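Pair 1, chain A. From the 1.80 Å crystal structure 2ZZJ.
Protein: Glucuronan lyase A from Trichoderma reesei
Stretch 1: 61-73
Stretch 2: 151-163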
# COMPACT_ATOMS: atom_id res chain seq x y z
N GLY A 61 11.70 2.47 1.53
CA GLY A 61 10.86 1.27 1.57
C GLY A 61 11.64 -0.01 1.40
O GLY A 61 11.68 -0.84 2.30
N TYR A 62 12.25 -0.21 0.23
CA TYR A 62 13.15 -1.33 0.07
C TYR A 62 14.11 -1.08 -1.08
O TYR A 62 13.91 -0.13 -1.86
CB TYR A 62 12.41 -2.65 -0.15
CG TYR A 62 11.77 -2.84 -1.51
CD1 TYR A 62 10.41 -2.60 -1.71
CD2 TYR A 62 12.50 -3.35 -2.58
CE1 TYR A 62 9.81 -2.80 -2.96
CE2 TYR A 62 11.90 -3.56 -3.85
CZ TYR A 62 10.56 -3.28 -4.04
OH TYR A 62 9.96 -3.47 -5.28
N GLN A 63 15.13 -1.93 -1.14
CA GLN A 63 16.02 -2.08 -2.29
C GLN A 63 16.20 -3.56 -2.50
O GLN A 63 16.28 -4.31 -1.54
CB GLN A 63 17.36 -1.43 -1.95
CG GLN A 63 18.32 -1.33 -3.10
CD GLN A 63 19.53 -0.49 -2.74
OE1 GLN A 63 19.64 0.04 -1.62
NE2 GLN A 63 20.43 -0.34 -3.68
N ARG A 64 16.23 -4.02 -3.75
CA ARG A 64 16.44 -5.42 -4.06
C ARG A 64 17.67 -5.99 -3.34
O ARG A 64 18.65 -5.28 -3.13
CB ARG A 64 16.57 -5.54 -5.57
CG ARG A 64 17.26 -6.73 -6.09
CD ARG A 64 18.21 -6.19 -7.13
NE ARG A 64 18.26 -7.01 -8.31
CZ ARG A 64 19.05 -6.76 -9.36
NH1 ARG A 64 19.85 -5.70 -9.38
NH2 ARG A 64 19.01 -7.58 -10.38
N GLY A 65 17.58 -7.24 -2.91
CA GLY A 65 18.67 -7.89 -2.17
C GLY A 65 18.58 -7.84 -0.65
O GLY A 65 19.57 -8.11 0.04
N GLU A 66 17.40 -7.49 -0.14
CA GLU A 66 17.16 -7.54 1.31
C GLU A 66 15.81 -8.15 1.63
O GLU A 66 14.91 -8.17 0.78
CB GLU A 66 17.25 -6.15 1.90
CG GLU A 66 16.22 -5.20 1.36
CD GLU A 66 16.41 -3.80 1.87
OE1 GLU A 66 17.42 -3.55 2.55
OE2 GLU A 66 15.55 -2.94 1.59
N GLU A 67 15.69 -8.66 2.85
CA GLU A 67 14.41 -9.10 3.39
C GLU A 67 13.99 -7.99 4.33
O GLU A 67 14.85 -7.41 5.03
CB GLU A 67 14.55 -10.41 4.19
CG GLU A 67 13.19 -10.88 4.79
CD GLU A 67 13.31 -11.82 6.02
OE1 GLU A 67 12.46 -12.73 6.15
OE2 GLU A 67 14.23 -11.66 6.84
N GLN A 68 12.69 -7.66 4.32
CA GLN A 68 12.15 -6.70 5.30
C GLN A 68 10.76 -7.17 5.75
O GLN A 68 10.08 -7.87 5.01
CB GLN A 68 12.03 -5.33 4.65
CG GLN A 68 13.37 -4.63 4.27
CD GLN A 68 14.08 -4.03 5.48
OE1 GLN A 68 13.83 -2.89 5.88
NE2 GLN A 68 14.98 -4.79 6.06
N PHE A 69 10.36 -6.74 6.95
CA PHE A 69 8.97 -6.88 7.41
C PHE A 69 8.34 -5.48 7.38
O PHE A 69 9.01 -4.47 7.67
CB PHE A 69 8.91 -7.40 8.85
CG PHE A 69 9.23 -8.89 8.99
CD1 PHE A 69 8.22 -9.83 9.17
CD2 PHE A 69 10.56 -9.34 8.97
CE1 PHE A 69 8.52 -11.18 9.35
CE2 PHE A 69 10.86 -10.69 9.14
CZ PHE A 69 9.85 -11.60 9.32
N TYR A 70 7.04 -5.44 7.07
CA TYR A 70 6.25 -4.20 7.09
C TYR A 70 4.96 -4.51 7.85
O TYR A 70 4.37 -5.57 7.65
CB TYR A 70 5.87 -3.80 5.66
CG TYR A 70 7.09 -3.66 4.79
CD1 TYR A 70 7.76 -2.43 4.66
CD2 TYR A 70 7.64 -4.78 4.16
CE1 TYR A 70 8.94 -2.32 3.88
CE2 TYR A 70 8.82 -4.67 3.39
CZ TYR A 70 9.43 -3.44 3.25
OH TYR A 70 10.57 -3.34 2.50
N GLY A 71 4.49 -3.58 8.67
CA GLY A 71 3.24 -3.77 9.41
C GLY A 71 2.47 -2.45 9.40
O GLY A 71 3.08 -1.36 9.44
N PHE A 72 1.15 -2.53 9.34
CA PHE A 72 0.32 -1.33 9.57
C PHE A 72 -1.06 -1.74 9.98
O PHE A 72 -1.49 -2.90 9.70
CB PHE A 72 0.26 -0.40 8.38
CG PHE A 72 -0.32 -1.03 7.13
CD1 PHE A 72 -1.64 -0.79 6.77
CD2 PHE A 72 0.48 -1.85 6.32
CE1 PHE A 72 -2.19 -1.36 5.58
CE2 PHE A 72 -0.05 -2.44 5.16
CZ PHE A 72 -1.38 -2.20 4.79
N ALA A 73 -1.75 -0.83 10.67
CA ALA A 73 -3.16 -1.06 10.92
C ALA A 73 -3.97 -0.14 10.01
O ALA A 73 -3.55 0.99 9.75
CB ALA A 73 -3.49 -0.80 12.38
N TRP A 151 -10.70 -2.03 12.93
CA TRP A 151 -9.24 -2.00 12.68
C TRP A 151 -8.73 -3.36 12.25
O TRP A 151 -8.94 -4.38 12.95
CB TRP A 151 -8.47 -1.55 13.92
CG TRP A 151 -8.59 -0.08 14.16
CD1 TRP A 151 -9.43 0.57 15.04
CD2 TRP A 151 -7.85 0.92 13.49
NE1 TRP A 151 -9.23 1.92 14.96
CE2 TRP A 151 -8.26 2.17 14.01
CE3 TRP A 151 -6.88 0.89 12.46
CZ2 TRP A 151 -7.72 3.37 13.55
CZ3 TRP A 151 -6.35 2.07 12.02
CH2 TRP A 151 -6.77 3.31 12.56
N HIS A 152 -8.06 -3.39 11.11
CA HIS A 152 -7.37 -4.59 10.62
C HIS A 152 -5.87 -4.39 10.64
O HIS A 152 -5.42 -3.27 10.60
CB HIS A 152 -7.83 -4.90 9.20
CG HIS A 152 -9.30 -5.18 9.12
ND1 HIS A 152 -9.88 -6.27 9.74
CD2 HIS A 152 -10.30 -4.51 8.51
CE1 HIS A 152 -11.18 -6.25 9.52
NE2 HIS A 152 -11.46 -5.20 8.75
N ARG A 153 -5.11 -5.48 10.74
CA ARG A 153 -3.70 -5.41 10.96
C ARG A 153 -3.03 -6.28 9.93
O ARG A 153 -3.33 -7.48 9.82
CB ARG A 153 -3.34 -5.91 12.38
CG ARG A 153 -3.90 -5.04 13.54
CD ARG A 153 -5.34 -5.44 13.96
NE ARG A 153 -5.43 -6.82 14.45
CZ ARG A 153 -6.57 -7.53 14.45
NH1 ARG A 153 -7.71 -6.99 13.97
NH2 ARG A 153 -6.58 -8.78 14.90
N VAL A 154 -2.09 -5.68 9.19
CA VAL A 154 -1.46 -6.31 8.04
C VAL A 154 0.02 -6.40 8.34
O VAL A 154 0.63 -5.41 8.81
CB VAL A 154 -1.66 -5.49 6.72
CG1 VAL A 154 -0.86 -6.09 5.56
CG2 VAL A 154 -3.15 -5.39 6.35
N VAL A 155 0.59 -7.59 8.13
CA VAL A 155 2.03 -7.78 8.22
C VAL A 155 2.49 -8.43 6.91
O VAL A 155 1.86 -9.41 6.44
CB VAL A 155 2.47 -8.61 9.43
CG1 VAL A 155 4.02 -8.80 9.41
CG2 VAL A 155 2.03 -7.95 10.77
N LEU A 156 3.55 -7.86 6.33
CA LEU A 156 4.18 -8.44 5.15
C LEU A 156 5.59 -8.88 5.52
O LEU A 156 6.32 -8.17 6.22
CB LEU A 156 4.29 -7.42 4.01
CG LEU A 156 3.08 -6.51 3.73
CD1 LEU A 156 3.45 -5.46 2.66
CD2 LEU A 156 1.95 -7.32 3.26
N GLN A 157 5.97 -10.07 5.08
CA GLN A 157 7.40 -10.44 5.15
C GLN A 157 7.84 -10.69 3.73
O GLN A 157 7.32 -11.60 3.10
CB GLN A 157 7.58 -11.69 5.99
CG GLN A 157 9.03 -12.18 5.99
CD GLN A 157 9.20 -13.51 6.69
OE1 GLN A 157 8.23 -14.14 7.09
NE2 GLN A 157 10.46 -13.94 6.83
N ILE A 158 8.74 -9.87 3.20
CA ILE A 158 9.08 -9.97 1.80
C ILE A 158 10.59 -10.01 1.65
O ILE A 158 11.27 -9.11 2.14
CB ILE A 158 8.48 -8.81 0.94
CG1 ILE A 158 6.94 -8.77 1.08
CG2 ILE A 158 8.81 -9.01 -0.56
CD1 ILE A 158 6.27 -7.60 0.42
N LYS A 159 11.10 -11.02 0.94
CA LYS A 159 12.50 -10.95 0.50
C LYS A 159 12.48 -10.44 -0.94
O LYS A 159 11.93 -11.09 -1.83
CB LYS A 159 13.17 -12.32 0.58
CG LYS A 159 14.58 -12.35 0.03
CD LYS A 159 15.10 -13.80 0.07
CE LYS A 159 16.46 -13.94 -0.62
NZ LYS A 159 17.51 -13.07 0.00
N TRP A 160 13.04 -9.24 -1.12
CA TRP A 160 13.02 -8.53 -2.40
C TRP A 160 14.15 -9.08 -3.28
O TRP A 160 15.32 -8.85 -2.99
CB TRP A 160 13.19 -7.04 -2.17
CG TRP A 160 12.07 -6.43 -1.30
CD1 TRP A 160 12.17 -6.01 0.00
CD2 TRP A 160 10.70 -6.22 -1.69
NE1 TRP A 160 10.94 -5.54 0.45
CE2 TRP A 160 10.03 -5.65 -0.57
CE3 TRP A 160 9.98 -6.47 -2.87
CZ2 TRP A 160 8.67 -5.29 -0.61
CZ3 TRP A 160 8.62 -6.11 -2.92
CH2 TRP A 160 7.98 -5.54 -1.80
N ALA A 161 13.77 -9.84 -4.30
CA ALA A 161 14.72 -10.48 -5.23
C ALA A 161 14.15 -10.47 -6.65
O ALA A 161 12.93 -10.57 -6.84
CB ALA A 161 15.00 -11.92 -4.79
N SER A 162 15.03 -10.35 -7.65
CA SER A 162 14.62 -10.51 -9.05
C SER A 162 14.88 -11.92 -9.59
O SER A 162 14.38 -12.27 -10.64
CB SER A 162 15.25 -9.45 -9.94
OG SER A 162 16.66 -9.52 -9.88
N ASP A 163 15.66 -12.70 -8.83
CA ASP A 163 15.77 -14.16 -8.92
C ASP A 163 14.49 -14.84 -8.53
O ASP A 163 13.65 -14.24 -7.88
CB ASP A 163 16.71 -14.64 -7.80
CG ASP A 163 18.14 -14.41 -8.10
OD1 ASP A 163 18.93 -15.28 -7.68
OD2 ASP A 163 18.50 -13.37 -8.72

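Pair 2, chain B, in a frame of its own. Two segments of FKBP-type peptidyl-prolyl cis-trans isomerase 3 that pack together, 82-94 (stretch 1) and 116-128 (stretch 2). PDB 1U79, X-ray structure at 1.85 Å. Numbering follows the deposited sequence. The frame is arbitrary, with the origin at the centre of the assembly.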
# COMPACT_ATOMS: atom_id res chain seq x y z
N PRO B 82 12.28 2.44 3.44
CA PRO B 82 11.82 1.98 2.13
C PRO B 82 11.75 0.48 2.03
O PRO B 82 12.47 -0.24 2.75
CB PRO B 82 12.89 2.51 1.17
CG PRO B 82 13.72 3.47 1.99
CD PRO B 82 13.66 2.94 3.37
N MET B 83 10.89 -0.01 1.15
CA MET B 83 10.83 -1.44 0.91
C MET B 83 12.03 -1.72 0.03
O MET B 83 12.54 -0.81 -0.64
CB MET B 83 9.56 -1.83 0.15
CG MET B 83 8.34 -2.02 1.02
SD MET B 83 6.99 -2.74 0.05
CE MET B 83 7.50 -4.43 -0.00
N LEU B 84 12.50 -2.96 0.03
CA LEU B 84 13.63 -3.35 -0.80
C LEU B 84 13.09 -4.33 -1.82
O LEU B 84 12.11 -5.04 -1.54
CB LEU B 84 14.70 -4.05 0.03
CG LEU B 84 15.23 -3.30 1.24
CD1 LEU B 84 16.39 -4.09 1.82
CD2 LEU B 84 15.66 -1.89 0.85
N THR B 85 13.72 -4.37 -2.98
CA THR B 85 13.32 -5.27 -4.06
C THR B 85 13.18 -6.69 -3.54
O THR B 85 14.09 -7.22 -2.89
CB THR B 85 14.35 -5.22 -5.20
OG1 THR B 85 14.26 -3.96 -5.86
CG2 THR B 85 14.12 -6.34 -6.21
N GLY B 86 12.04 -7.31 -3.83
CA GLY B 86 11.77 -8.68 -3.40
C GLY B 86 11.19 -8.78 -2.01
O GLY B 86 11.02 -9.87 -1.46
N GLY B 87 10.86 -7.63 -1.42
CA GLY B 87 10.32 -7.65 -0.08
C GLY B 87 8.81 -7.83 -0.01
O GLY B 87 8.10 -7.64 -1.00
N LYS B 88 8.33 -8.22 1.16
CA LYS B 88 6.88 -8.37 1.38
C LYS B 88 6.59 -7.57 2.63
O LYS B 88 7.13 -7.84 3.70
CB LYS B 88 6.48 -9.82 1.61
CG LYS B 88 5.00 -9.99 1.93
CD LYS B 88 4.69 -11.45 2.22
CE LYS B 88 3.21 -11.66 2.50
NZ LYS B 88 2.97 -13.08 2.85
N ARG B 89 5.72 -6.58 2.48
CA ARG B 89 5.38 -5.70 3.58
C ARG B 89 3.88 -5.56 3.78
O ARG B 89 3.11 -5.55 2.83
CB ARG B 89 5.98 -4.31 3.32
CG ARG B 89 5.52 -3.24 4.32
CD ARG B 89 6.24 -1.91 4.11
NE ARG B 89 7.66 -1.99 4.47
CZ ARG B 89 8.49 -0.96 4.46
NH1 ARG B 89 9.76 -1.12 4.81
NH2 ARG B 89 8.05 0.25 4.08
N THR B 90 3.48 -5.48 5.04
CA THR B 90 2.07 -5.28 5.33
C THR B 90 1.98 -3.81 5.72
O THR B 90 2.83 -3.30 6.45
CB THR B 90 1.59 -6.16 6.50
OG1 THR B 90 1.73 -7.54 6.13
CG2 THR B 90 0.14 -5.88 6.81
N LEU B 91 0.96 -3.13 5.21
CA LEU B 91 0.77 -1.72 5.52
C LEU B 91 -0.61 -1.47 6.10
O LEU B 91 -1.60 -2.02 5.62
CB LEU B 91 0.90 -0.86 4.26
CG LEU B 91 2.23 -0.64 3.53
CD1 LEU B 91 1.93 0.19 2.28
CD2 LEU B 91 3.23 0.10 4.44
N ARG B 92 -0.65 -0.63 7.14
CA ARG B 92 -1.91 -0.23 7.77
C ARG B 92 -1.98 1.26 7.45
O ARG B 92 -1.15 2.04 7.93
CB ARG B 92 -1.89 -0.44 9.28
CG ARG B 92 -3.19 -0.04 9.95
CD ARG B 92 -3.39 -0.76 11.30
NE ARG B 92 -4.66 -0.39 11.93
CZ ARG B 92 -4.84 0.74 12.59
NH1 ARG B 92 -3.83 1.59 12.70
NH2 ARG B 92 -6.01 1.05 13.12
N ILE B 93 -2.98 1.64 6.67
CA ILE B 93 -3.11 3.02 6.21
C ILE B 93 -4.32 3.76 6.74
O ILE B 93 -5.45 3.39 6.45
CB ILE B 93 -3.17 3.05 4.66
CG1 ILE B 93 -1.99 2.26 4.07
CG2 ILE B 93 -3.17 4.51 4.16
CD1 ILE B 93 -1.94 2.22 2.56
N PRO B 94 -4.10 4.83 7.51
CA PRO B 94 -5.23 5.60 8.04
C PRO B 94 -5.94 6.22 6.84
O PRO B 94 -5.30 6.47 5.82
CB PRO B 94 -4.57 6.65 8.93
CG PRO B 94 -3.25 6.05 9.29
CD PRO B 94 -2.82 5.37 8.01
N ALA B 116 -13.77 6.87 5.53
CA ALA B 116 -12.92 6.80 6.72
C ALA B 116 -12.38 5.41 7.01
O ALA B 116 -12.20 5.03 8.17
CB ALA B 116 -13.69 7.32 7.94
N SER B 117 -12.11 4.66 5.95
CA SER B 117 -11.59 3.31 6.09
C SER B 117 -10.07 3.22 6.27
O SER B 117 -9.31 3.80 5.51
CB SER B 117 -11.96 2.46 4.87
OG SER B 117 -13.36 2.20 4.81
N VAL B 118 -9.65 2.47 7.28
CA VAL B 118 -8.24 2.20 7.47
C VAL B 118 -8.05 1.03 6.50
O VAL B 118 -8.88 0.12 6.46
CB VAL B 118 -7.94 1.69 8.89
CG1 VAL B 118 -6.51 1.15 8.96
CG2 VAL B 118 -8.14 2.81 9.90
N LEU B 119 -7.00 1.06 5.70
CA LEU B 119 -6.79 -0.01 4.74
C LEU B 119 -5.59 -0.88 5.09
O LEU B 119 -4.57 -0.39 5.58
CB LEU B 119 -6.58 0.57 3.35
CG LEU B 119 -7.63 1.57 2.87
CD1 LEU B 119 -7.30 1.99 1.43
CD2 LEU B 119 -9.03 0.94 2.93
N LEU B 120 -5.70 -2.17 4.85
CA LEU B 120 -4.59 -3.06 5.10
C LEU B 120 -4.15 -3.62 3.76
O LEU B 120 -4.98 -4.08 2.98
CB LEU B 120 -5.00 -4.22 6.02
CG LEU B 120 -5.18 -3.93 7.52
CD1 LEU B 120 -5.71 -5.19 8.21
CD2 LEU B 120 -3.86 -3.51 8.14
N PHE B 121 -2.86 -3.54 3.47
CA PHE B 121 -2.35 -4.11 2.23
C PHE B 121 -1.18 -5.03 2.52
O PHE B 121 -0.40 -4.79 3.44
CB PHE B 121 -1.83 -3.05 1.25
CG PHE B 121 -2.91 -2.24 0.57
CD1 PHE B 121 -3.37 -1.05 1.13
CD2 PHE B 121 -3.41 -2.64 -0.67
CE1 PHE B 121 -4.32 -0.27 0.47
CE2 PHE B 121 -4.36 -1.87 -1.33
CZ PHE B 121 -4.81 -0.68 -0.76
N ASP B 122 -1.10 -6.11 1.75
CA ASP B 122 0.03 -7.02 1.83
C ASP B 122 0.67 -6.66 0.50
O ASP B 122 0.06 -6.85 -0.56
CB ASP B 122 -0.43 -8.47 1.84
CG ASP B 122 -0.24 -9.12 3.20
OD1 ASP B 122 -0.23 -8.39 4.21
OD2 ASP B 122 -0.11 -10.36 3.26
N ILE B 123 1.86 -6.07 0.55
CA ILE B 123 2.52 -5.66 -0.67
C ILE B 123 3.76 -6.48 -0.98
O ILE B 123 4.62 -6.71 -0.12
CB ILE B 123 2.92 -4.17 -0.61
CG1 ILE B 123 1.67 -3.32 -0.37
CG2 ILE B 123 3.62 -3.75 -1.90
CD1 ILE B 123 1.88 -1.83 -0.50
N GLU B 124 3.84 -6.94 -2.23
CA GLU B 124 4.98 -7.70 -2.70
C GLU B 124 5.66 -6.85 -3.76
O GLU B 124 5.19 -6.75 -4.90
CB GLU B 124 4.53 -9.05 -3.26
CG GLU B 124 4.17 -10.02 -2.15
CD GLU B 124 3.42 -11.24 -2.64
OE1 GLU B 124 3.95 -11.96 -3.51
OE2 GLU B 124 2.31 -11.48 -2.14
N TYR B 125 6.74 -6.19 -3.36
CA TYR B 125 7.52 -5.33 -4.25
C TYR B 125 8.44 -6.24 -5.06
O TYR B 125 9.49 -6.68 -4.58
CB TYR B 125 8.35 -4.34 -3.42
CG TYR B 125 9.27 -3.45 -4.23
CD1 TYR B 125 10.46 -2.96 -3.68
CD2 TYR B 125 8.97 -3.10 -5.56
CE1 TYR B 125 11.33 -2.16 -4.42
CE2 TYR B 125 9.83 -2.30 -6.31
CZ TYR B 125 11.01 -1.84 -5.73
OH TYR B 125 11.86 -1.05 -6.46
N ILE B 126 8.03 -6.52 -6.29
CA ILE B 126 8.80 -7.38 -7.19
C ILE B 126 10.08 -6.71 -7.65
O ILE B 126 11.12 -7.36 -7.79
CB ILE B 126 7.96 -7.76 -8.43
CG1 ILE B 126 6.60 -8.30 -7.98
CG2 ILE B 126 8.70 -8.82 -9.26
CD1 ILE B 126 6.70 -9.55 -7.12
N GLY B 127 10.01 -5.40 -7.87
CA GLY B 127 11.17 -4.65 -8.32
C GLY B 127 10.79 -3.71 -9.44
O GLY B 127 9.60 -3.44 -9.66
N LYS B 128 11.78 -3.20 -10.17
CA LYS B 128 11.49 -2.28 -11.26
C LYS B 128 10.84 -3.00 -12.42
O LYS B 128 11.03 -4.20 -12.60
CB LYS B 128 12.77 -1.57 -11.74
CG LYS B 128 13.91 -2.49 -12.10
CD LYS B 128 15.15 -1.67 -12.44
CE LYS B 128 16.36 -2.56 -12.63
NZ LYS B 128 17.60 -1.75 -12.82
O HOH W 1 14.46 -1.25 -5.92
O HOH W 2 0.06 -13.03 2.46

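A backbone arrangement fixes where side chains begin but leaves open how the space between them is filled, and these two contacts illustrate the principle well. In each, two antiparallel strands lie side by side, their axes approaching to 4.6 Å, and the first stretch enters its strand through a tight bend containing glycine. Fourteen central residues superpose with an RMSD of 0.5 Å. The buried areas are also similar, 1107 Å² in pair 1 and 986 Å² in pair 2.

The common ladder is built from backbone hydrogen bonds. In pair 1, A:Tyr70 N donates to A:Leu156 O at 2.9 Å and A:Leu156 N to A:Tyr70 O at 2.8 Å; at the matching positions of pair 2, B:Leu91 N reaches B:Phe121 O at 2.8 Å and B:Phe121 N reaches B:Leu91 O at 2.9 Å. The bend is reproduced as well. A:Gly65 matches B:Gly86, and the two amides make equivalent bonds, A:Gly65 N to A:Trp160 O at 2.8 Å and B:Gly86 N to B:Tyr125 O at 2.7 Å. Both glycines have positive phi, and a CB at these angles would be jammed against the preceding carbonyl oxygen.

Beside the bend, a large aromatic residue of stretch 2 meets the residue three before the glycine. In pair 1 the solution is aromatic: the A:Tyr62 ring stacks face to face on the six-membered ring of A:Trp160, with centroids 3.5 Å apart and planes at 4°. The indole edge is used too, A:Trp160 NE1 donating to A:Tyr70 OH at 3.0 Å. In pair 2 the counterparts are B:Met83 and B:Tyr125. The flexible thioether packs its methyl end against the base of the tyrosine, B:Met83 CE lying 3.5 Å from B:Tyr125 CB. The A:Trp160 side chain is in the m rotamer and that of B:Tyr125 in t, so matched backbones send their rings different ways. The phenol is tied to the bend by a water, which lies 2.7 Å from both B:Tyr125 OH and B:Thr85 OG1.

Further along, the face carrying A:Glu67, A:Phe69 and A:Gln157 matches that of B:Lys88, B:Thr90 and B:Asp122. A:Gln157 NE2 makes a very short hydrogen bond of 2.4 Å to A:Glu67 OE1, while A:Gln157 CG sits over the A:Phe69 ring, 3.7 Å from its centroid. One side chain thus serves a polar and an aromatic neighbour. B:Asp122 also meets both neighbours, but by polar means: B:Thr90 OG1 donates to B:Asp122 OD1 at 2.9 Å, and a water accepts from B:Lys88 NZ at 2.9 Å and donates to B:Asp122 OD2 at 2.8 Å, spanning charges too far apart for a salt bridge.

On the other face, A:Tyr70 CB approaches A:Leu156 CD1 at 4.2 Å. Both residues at this position also reach diagonally: the longer A:Tyr70 extends to A:Trp160, its CE2 lying 4.1 Å from A:Trp160 CZ2, whereas the shorter B:Leu91 stops at B:Ile123, its CD1 lying 3.4 Å from B:Ile123 CD1. The ladder sets the positions; side-chain length, shape and rotamer decide which neighbours meet.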